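Local coordinates for CCMAN5 (Cellulosimicrobium cellulans, PDB 2XSG), which hydrolyses alpha-mannosidic bonds as a family GH92 mannosidase and probably uncovers mannose-6-phosphate on the glycans of yeast-produced lysosomal enzymes, at residues Ala663-Met666 with Ser667-Val671; Tyr312-Leu315 with Tyr316-Phe319; Phe360-Ile363 with Ala364-Asp367. One frame throughout, in Å; residues are numbered along the deposited sequence.

Interaction 1 of 3, residues Ala663-Met666 with Ser667-Val671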
loop_
_atom_site.group_PDB
_atom_site.type_symbol
_atom_site.label_atom_id
_atom_site.label_comp_id
_atom_site.label_asym_id
_atom_site.label_seq_id
_atom_site.Cartn_x
_atom_site.Cartn_y
_atom_site.Cartn_z
ATOM N N ALA A 663 2.019 -0.492 0.834
ATOM C CA ALA A 663 1.314 0.185 -0.263
ATOM C C ALA A 663 -0.179 0.375 0.039
ATOM O O ALA A 663 -1.034 0.235 -0.851
ATOM C CB ALA A 663 1.504 -0.605 -1.585
ATOM N N GLY A 664 -0.484 0.679 1.294
ATOM C CA GLY A 664 -1.842 0.978 1.719
ATOM C C GLY A 664 -2.735 -0.231 1.937
ATOM O O GLY A 664 -3.950 -0.071 2.067
ATOM N N THR A 665 -2.157 -1.435 1.986
ATOM C CA THR A 665 -2.978 -2.646 2.197
ATOM C C THR A 665 -3.686 -2.665 3.557
ATOM O O THR A 665 -4.904 -2.874 3.632
ATOM C CB THR A 665 -2.176 -3.948 2.043
ATOM O OG1 THR A 665 -1.526 -3.945 0.772
ATOM C CG2 THR A 665 -3.120 -5.186 2.143
ATOM N N MET A 666 -2.928 -2.479 4.632
ATOM C CA MET A 666 -3.538 -2.507 5.960
ATOM C C MET A 666 -4.638 -1.427 6.074
ATOM O O MET A 666 -5.733 -1.714 6.579
ATOM C CB MET A 666 -2.486 -2.432 7.071
ATOM C CG MET A 666 -1.573 -3.677 7.148
ATOM S SD MET A 666 -2.521 -5.238 7.058
ATOM C CE MET A 666 -1.269 -6.413 7.594
ATOM N N SER A 667 -4.370 -0.228 5.548
ATOM C CA SER A 667 -5.378 0.857 5.483
ATOM C C SER A 667 -6.629 0.461 4.700
ATOM O O SER A 667 -7.752 0.734 5.141
ATOM C CB SER A 667 -4.796 2.125 4.858
ATOM O OG SER A 667 -3.727 2.638 5.632
ATOM N N THR A 668 -6.418 -0.160 3.532
ATOM C CA THR A 668 -7.502 -0.620 2.670
ATOM C C THR A 668 -8.354 -1.703 3.344
ATOM O O THR A 668 -9.570 -1.680 3.245
ATOM C CB THR A 668 -6.965 -1.127 1.326
ATOM O OG1 THR A 668 -6.154 -0.116 0.728
ATOM C CG2 THR A 668 -8.093 -1.441 0.382
ATOM N N MET A 669 -7.718 -2.637 4.050
ATOM C CA MET A 669 -8.483 -3.599 4.855
ATOM C C MET A 669 -9.308 -2.938 5.958
ATOM O O MET A 669 -10.412 -3.390 6.273
ATOM C CB MET A 669 -7.578 -4.695 5.417
ATOM C CG MET A 669 -6.792 -5.450 4.358
ATOM S SD MET A 669 -7.763 -6.180 3.001
ATOM C CE MET A 669 -7.511 -5.038 1.649
ATOM N N PHE A 670 -8.789 -1.869 6.548
ATOM C CA PHE A 670 -9.570 -1.127 7.545
ATOM C C PHE A 670 -10.825 -0.527 6.914
ATOM O O PHE A 670 -11.920 -0.633 7.468
ATOM C CB PHE A 670 -8.745 -0.021 8.205
ATOM C CG PHE A 670 -9.490 0.714 9.291
ATOM C CD1 PHE A 670 -10.402 1.723 8.968
ATOM C CD2 PHE A 670 -9.292 0.391 10.628
ATOM C CE1 PHE A 670 -11.109 2.382 9.975
ATOM C CE2 PHE A 670 -10.004 1.054 11.640
ATOM C CZ PHE A 670 -10.895 2.053 11.311
ATOM N N VAL A 671 -10.659 0.136 5.771
ATOM C CA VAL A 671 -11.815 0.669 5.057
ATOM C C VAL A 671 -12.843 -0.440 4.794
ATOM O O VAL A 671 -14.034 -0.252 5.029
ATOM C CB VAL A 671 -11.384 1.321 3.748
ATOM C CG1 VAL A 671 -12.605 1.537 2.806
ATOM C CG2 VAL A 671 -10.678 2.648 4.042
#

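Interaction 2 of 3, residues Tyr312-Leu315 with Tyr316-Phe319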
loop_
_atom_site.group_PDB
_atom_site.type_symbol
_atom_site.label_atom_id
_atom_site.label_comp_id
_atom_site.label_asym_id
_atom_site.label_seq_id
_atom_site.Cartn_x
_atom_site.Cartn_y
_atom_site.Cartn_z
ATOM N N TYR A 312 -11.219 7.929 7.668
ATOM C CA TYR A 312 -10.806 8.856 6.605
ATOM C C TYR A 312 -9.285 8.901 6.390
ATOM O O TYR A 312 -8.821 9.098 5.261
ATOM C CB TYR A 312 -11.448 10.253 6.739
ATOM C CG TYR A 312 -12.907 10.217 6.298
ATOM C CD1 TYR A 312 -13.250 10.077 4.935
ATOM C CD2 TYR A 312 -13.935 10.277 7.225
ATOM C CE1 TYR A 312 -14.575 10.008 4.535
ATOM C CE2 TYR A 312 -15.265 10.211 6.839
ATOM C CZ TYR A 312 -15.577 10.059 5.486
ATOM O OH TYR A 312 -16.889 9.995 5.106
ATOM N N THR A 313 -8.534 8.706 7.468
ATOM C CA THR A 313 -7.087 8.598 7.403
ATOM C C THR A 313 -6.703 7.377 6.550
ATOM O O THR A 313 -5.824 7.464 5.685
ATOM C CB THR A 313 -6.464 8.494 8.816
ATOM O OG1 THR A 313 -6.762 9.685 9.571
ATOM C CG2 THR A 313 -4.941 8.283 8.732
ATOM N N HIS A 314 -7.369 6.250 6.786
ATOM C CA HIS A 314 -7.062 5.039 6.029
ATOM C C HIS A 314 -7.655 5.058 4.617
ATOM O O HIS A 314 -7.074 4.471 3.682
ATOM C CB HIS A 314 -7.430 3.767 6.804
ATOM C CG HIS A 314 -6.603 3.575 8.038
ATOM N ND1 HIS A 314 -5.228 3.535 8.007
ATOM C CD2 HIS A 314 -6.953 3.443 9.339
ATOM C CE1 HIS A 314 -4.763 3.378 9.231
ATOM N NE2 HIS A 314 -5.790 3.305 10.057
ATOM N N LEU A 315 -8.784 5.743 4.434
ATOM C CA LEU A 315 -9.251 5.978 3.069
ATOM C C LEU A 315 -8.189 6.792 2.294
ATOM O O LEU A 315 -7.856 6.474 1.128
ATOM C CB LEU A 315 -10.614 6.677 3.044
ATOM C CG LEU A 315 -11.388 6.747 1.722
ATOM C CD1 LEU A 315 -11.774 5.351 1.192
ATOM C CD2 LEU A 315 -12.634 7.622 1.845
ATOM N N TYR A 316 -7.643 7.823 2.943
ATOM C CA TYR A 316 -6.553 8.609 2.350
ATOM C C TYR A 316 -5.382 7.693 1.923
ATOM O O TYR A 316 -4.892 7.784 0.816
ATOM C CB TYR A 316 -6.120 9.716 3.317
ATOM C CG TYR A 316 -4.779 10.362 3.035
ATOM C CD1 TYR A 316 -4.658 11.423 2.128
ATOM C CD2 TYR A 316 -3.632 9.928 3.691
ATOM C CE1 TYR A 316 -3.408 12.021 1.871
ATOM C CE2 TYR A 316 -2.391 10.512 3.440
ATOM C CZ TYR A 316 -2.284 11.558 2.535
ATOM O OH TYR A 316 -1.050 12.139 2.297
ATOM N N ARG A 317 -4.983 6.790 2.809
ATOM C CA ARG A 317 -3.879 5.863 2.550
ATOM C C ARG A 317 -4.188 4.867 1.423
ATOM O O ARG A 317 -3.272 4.388 0.751
ATOM C CB ARG A 317 -3.540 5.088 3.821
ATOM C CG ARG A 317 -3.016 5.910 4.992
ATOM C CD ARG A 317 -1.714 6.590 4.636
ATOM N NE ARG A 317 -1.072 7.169 5.807
ATOM C CZ ARG A 317 -0.129 8.109 5.771
ATOM N NH1 ARG A 317 0.298 8.601 4.613
ATOM N NH2 ARG A 317 0.382 8.563 6.905
ATOM N N MET A 318 -5.467 4.547 1.230
ATOM C CA MET A 318 -5.894 3.641 0.156
ATOM C C MET A 318 -5.650 4.185 -1.263
ATOM O O MET A 318 -5.470 3.405 -2.199
ATOM C CB MET A 318 -7.364 3.233 0.331
ATOM C CG MET A 318 -7.908 2.372 -0.820
ATOM S SD MET A 318 -9.676 2.008 -0.610
ATOM C CE MET A 318 -9.739 2.105 1.128
ATOM N N PHE A 319 -5.624 5.510 -1.401
ATOM C CA PHE A 319 -5.370 6.170 -2.687
ATOM C C PHE A 319 -3.917 6.691 -2.795
ATOM O O PHE A 319 -3.693 7.894 -2.936
ATOM C CB PHE A 319 -6.380 7.326 -2.903
ATOM C CG PHE A 319 -7.799 6.862 -3.154
ATOM C CD1 PHE A 319 -8.277 6.707 -4.456
ATOM C CD2 PHE A 319 -8.655 6.589 -2.098
ATOM C CE1 PHE A 319 -9.604 6.277 -4.705
ATOM C CE2 PHE A 319 -9.976 6.150 -2.318
ATOM C CZ PHE A 319 -10.451 5.995 -3.617
#

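Interaction 3 of 3, residues Phe360-Ile363 with Ala364-Asp367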
loop_
_atom_site.group_PDB
_atom_site.type_symbol
_atom_site.label_atom_id
_atom_site.label_comp_id
_atom_site.label_asym_id
_atom_site.label_seq_id
_atom_site.Cartn_x
_atom_site.Cartn_y
_atom_site.Cartn_z
ATOM N N PHE A 360 -6.909 -4.339 -4.193
ATOM C CA PHE A 360 -7.518 -3.952 -5.449
ATOM C C PHE A 360 -8.992 -4.327 -5.472
ATOM O O PHE A 360 -9.814 -3.562 -5.987
ATOM C CB PHE A 360 -6.776 -4.576 -6.644
ATOM C CG PHE A 360 -5.351 -4.091 -6.783
ATOM C CD1 PHE A 360 -5.074 -2.873 -7.384
ATOM C CD2 PHE A 360 -4.297 -4.843 -6.289
ATOM C CE1 PHE A 360 -3.766 -2.403 -7.495
ATOM C CE2 PHE A 360 -2.970 -4.390 -6.417
ATOM C CZ PHE A 360 -2.715 -3.171 -7.027
ATOM N N SER A 361 -9.335 -5.484 -4.896
ATOM C CA SER A 361 -10.727 -5.922 -4.870
ATOM C C SER A 361 -11.623 -4.903 -4.155
ATOM O O SER A 361 -12.805 -4.759 -4.510
ATOM C CB SER A 361 -10.876 -7.280 -4.201
ATOM O OG SER A 361 -10.033 -8.290 -4.755
ATOM N N VAL A 362 -11.067 -4.227 -3.150
ATOM C CA VAL A 362 -11.767 -3.175 -2.390
ATOM C C VAL A 362 -11.825 -1.855 -3.166
ATOM O O VAL A 362 -12.881 -1.222 -3.246
ATOM C CB VAL A 362 -11.110 -2.928 -1.003
ATOM C CG1 VAL A 362 -11.915 -1.898 -0.176
ATOM C CG2 VAL A 362 -10.940 -4.244 -0.207
ATOM N N ILE A 363 -10.688 -1.428 -3.724
ATOM C CA ILE A 363 -10.664 -0.295 -4.646
ATOM C C ILE A 363 -11.782 -0.425 -5.692
ATOM O O ILE A 363 -12.486 0.552 -5.974
ATOM C CB ILE A 363 -9.286 -0.118 -5.347
ATOM C CG1 ILE A 363 -8.215 0.310 -4.345
ATOM C CG2 ILE A 363 -9.378 0.931 -6.460
ATOM C CD1 ILE A 363 -6.799 0.242 -4.918
ATOM N N ALA A 364 -11.963 -1.627 -6.236
ATOM C CA ALA A 364 -13.055 -1.879 -7.198
ATOM C C ALA A 364 -14.423 -1.353 -6.745
ATOM O O ALA A 364 -15.167 -0.805 -7.555
ATOM C CB ALA A 364 -13.149 -3.356 -7.559
ATOM N N TYR A 365 -14.763 -1.487 -5.464
ATOM C CA TYR A 365 -16.091 -1.008 -5.053
ATOM C C TYR A 365 -16.129 0.427 -4.505
ATOM O O TYR A 365 -17.211 0.985 -4.279
ATOM C CB TYR A 365 -16.860 -2.040 -4.200
ATOM C CG TYR A 365 -16.447 -2.234 -2.750
ATOM C CD1 TYR A 365 -16.559 -1.204 -1.827
ATOM C CD2 TYR A 365 -16.028 -3.491 -2.289
ATOM C CE1 TYR A 365 -16.218 -1.401 -0.486
ATOM C CE2 TYR A 365 -15.703 -3.706 -0.961
ATOM C CZ TYR A 365 -15.795 -2.642 -0.058
ATOM O OH TYR A 365 -15.471 -2.832 1.270
ATOM N N ILE A 366 -14.955 1.039 -4.338
ATOM C CA ILE A 366 -14.888 2.424 -3.876
ATOM C C ILE A 366 -14.685 3.411 -5.040
ATOM O O ILE A 366 -15.341 4.456 -5.080
ATOM C CB ILE A 366 -13.866 2.600 -2.730
ATOM C CG1 ILE A 366 -14.448 1.962 -1.453
ATOM C CG2 ILE A 366 -13.577 4.094 -2.461
ATOM C CD1 ILE A 366 -13.469 1.766 -0.348
ATOM N N ASP A 367 -13.811 3.051 -5.984
ATOM C CA ASP A 367 -13.529 3.866 -7.163
ATOM C C ASP A 367 -13.346 2.961 -8.384
ATOM O O ASP A 367 -12.210 2.661 -8.780
ATOM C CB ASP A 367 -12.290 4.733 -6.925
ATOM C CG ASP A 367 -12.102 5.805 -7.990
ATOM O OD1 ASP A 367 -12.718 5.729 -9.079
ATOM O OD2 ASP A 367 -11.324 6.738 -7.725
#

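Interaction 1 of 3, residues Ala663-Met666 with Ser667-Val671
Thr668 turns OG1 to the side of its own backbone N (chi1 -54°), which carries the hydroxyl back along the helix to Gly664 O. This is the first turn of helix 665-675, in the GH92 catalytic domain, and Gly664 is its N-cap. Its positive phi suits glycine.

Gly664 O takes two bonds from one residue. Thr668 N donates to it at 2.9 Å, and Thr668 OG1 donates to it at 2.6 Å. The two donors come from opposite faces of the carbonyl plane. The hydroxyl stands 38° out of that plane, so it does not sit on a lone pair. The double grip fixes the rotation of the threonine.

Met669 folds in a similar sense. Its CG lies beside the backbone N (chi1 -56°) and comes to 3.3 Å from Thr665 O. The same Thr665 O receives the nearly straight bond of Met669 N at 2.9 Å. The next carbonyl, Met666 O, is bonded by Phe670 N and also by the hydroxyl of Tyr648.

Thr665 OG1 bonds to Asp662 O and Ser667 OG to Asn661 ND2, both just before the helix. Ser667 OG also bonds to His314 ND1 of helix 306-318. Asp662 is a calcium ligand together with Asn588 and Glu589, and the side chain of Met666 lies about 5 Å from the calcium ion at the nearest atoms. The helix starts three residues after Asp662. Met669 bends again further out, and its CE lies 3.9 Å from Thr665 O.

Interaction 2 of 3, residues Tyr312-Leu315 with Tyr316-Phe319
Met318 packs back on Leu315 and His314, one turn earlier in helix 306-318. Its CB lies 3.4 Å from Leu315 O and also touches His314 O. CG is anti to the backbone N (chi1 175°), and the chain runs on extended to SD. CG faces Thr668 of helix 665-675, and SD faces Ile366 of helix 353-366. At SD the chain bends sharply (chi3 -27°). The bend folds the methyl back, and CE ends 3.8 Å from Leu315 CD1. CE also packs against Val671 of helix 665-675. The side chains of Met318 and Leu315 cross at a slant.

Leu315 CD1 has a second apolar neighbour, Phe319 CE2, at 4.0 Å. Here the side chains run side by side and point the same way. The Phe319 ring also turns an edge to the backbone, with CD2 3.3 Å from Leu315 O and the oxygen in the ring plane. Tyr316 does likewise with Thr313 O, which lies at its ring edge.

The backbone bonds are those of a helical turn. Met318 N donates to His314 O at 2.9 Å and more weakly to Leu315 O at 3.1 Å. The His314 ring meets Tyr648 edge-to-face, while the guanidinium of Arg317 bonds to Met27 O and Val17 O. Such i to i+3 and i to i+4 packing is that of a buried alpha-helix near its C-terminal end, here in a catalytic domain of the (alpha/alpha)6-barrel type.

Interaction 3 of 3, residues Phe360-Ile363 with Ala364-Asp367
Val362 meets Tyr365 and Ile366 in a local, buried contact of the last turn of helix 353-366. The packing is apolar on one side of the turn and held by backbone bonds along it. The Tyr365 ring lies alongside Val362, with CZ 4.0 Å from Val362 CG1. The same CG1 touches Ile366 CD1 at 4.0 Å. With chi1 at 75°, Tyr365 places its ring between its own backbone N and carbonyl carbon. Val362 O then lies over one ring face, offset toward its rim.

That oxygen also accepts Tyr365 N at 2.9 Å, from 56° above the carbonyl plane, and Ile366 N only weakly. Ile363 O takes Ile366 N at 3.0 Å and Asp367 N at 2.8 Å. The second bond is nearly straight. Bonds of i+3 type from Tyr365 and Ile366 mix with i+4 bonds in this last turn. Ser361 O is buried here and has no polar partner.

Asp367 leaves the helix and is N-cap of helix 368-387, with a weak bond from Leu370 N to its OD1. Tyr365 OH bonds to Leu677 O, in strand 677-678. Val362, Tyr365 and Ile366 pack on helix 665-675, while Ile363 and Ile366 touch Met318 of helix 306-318.

How the interactions relate
All three contacts are buried, and none belongs to the surface. Each lies at one end of a helix, and the three helices pack on each other. Each of the three touches the other two. A hydroxyl-histidine link joins interactions 1 and 2, and Thr668 CG2 of interaction 1 packs on Val362 CB of interaction 3 at 3.6 Å. Interactions 2 and 3 also meet where the Phe319 ring lies against Ile366 and Asp367. Chemistry follows place. Interaction 1, at a helix start beside the calcium site, is the one with a side-chain hydroxyl bonded across its segments. Interactions 2 and 3, at helix C-terminal ends, add apolar side-chain packing to their backbone bonds.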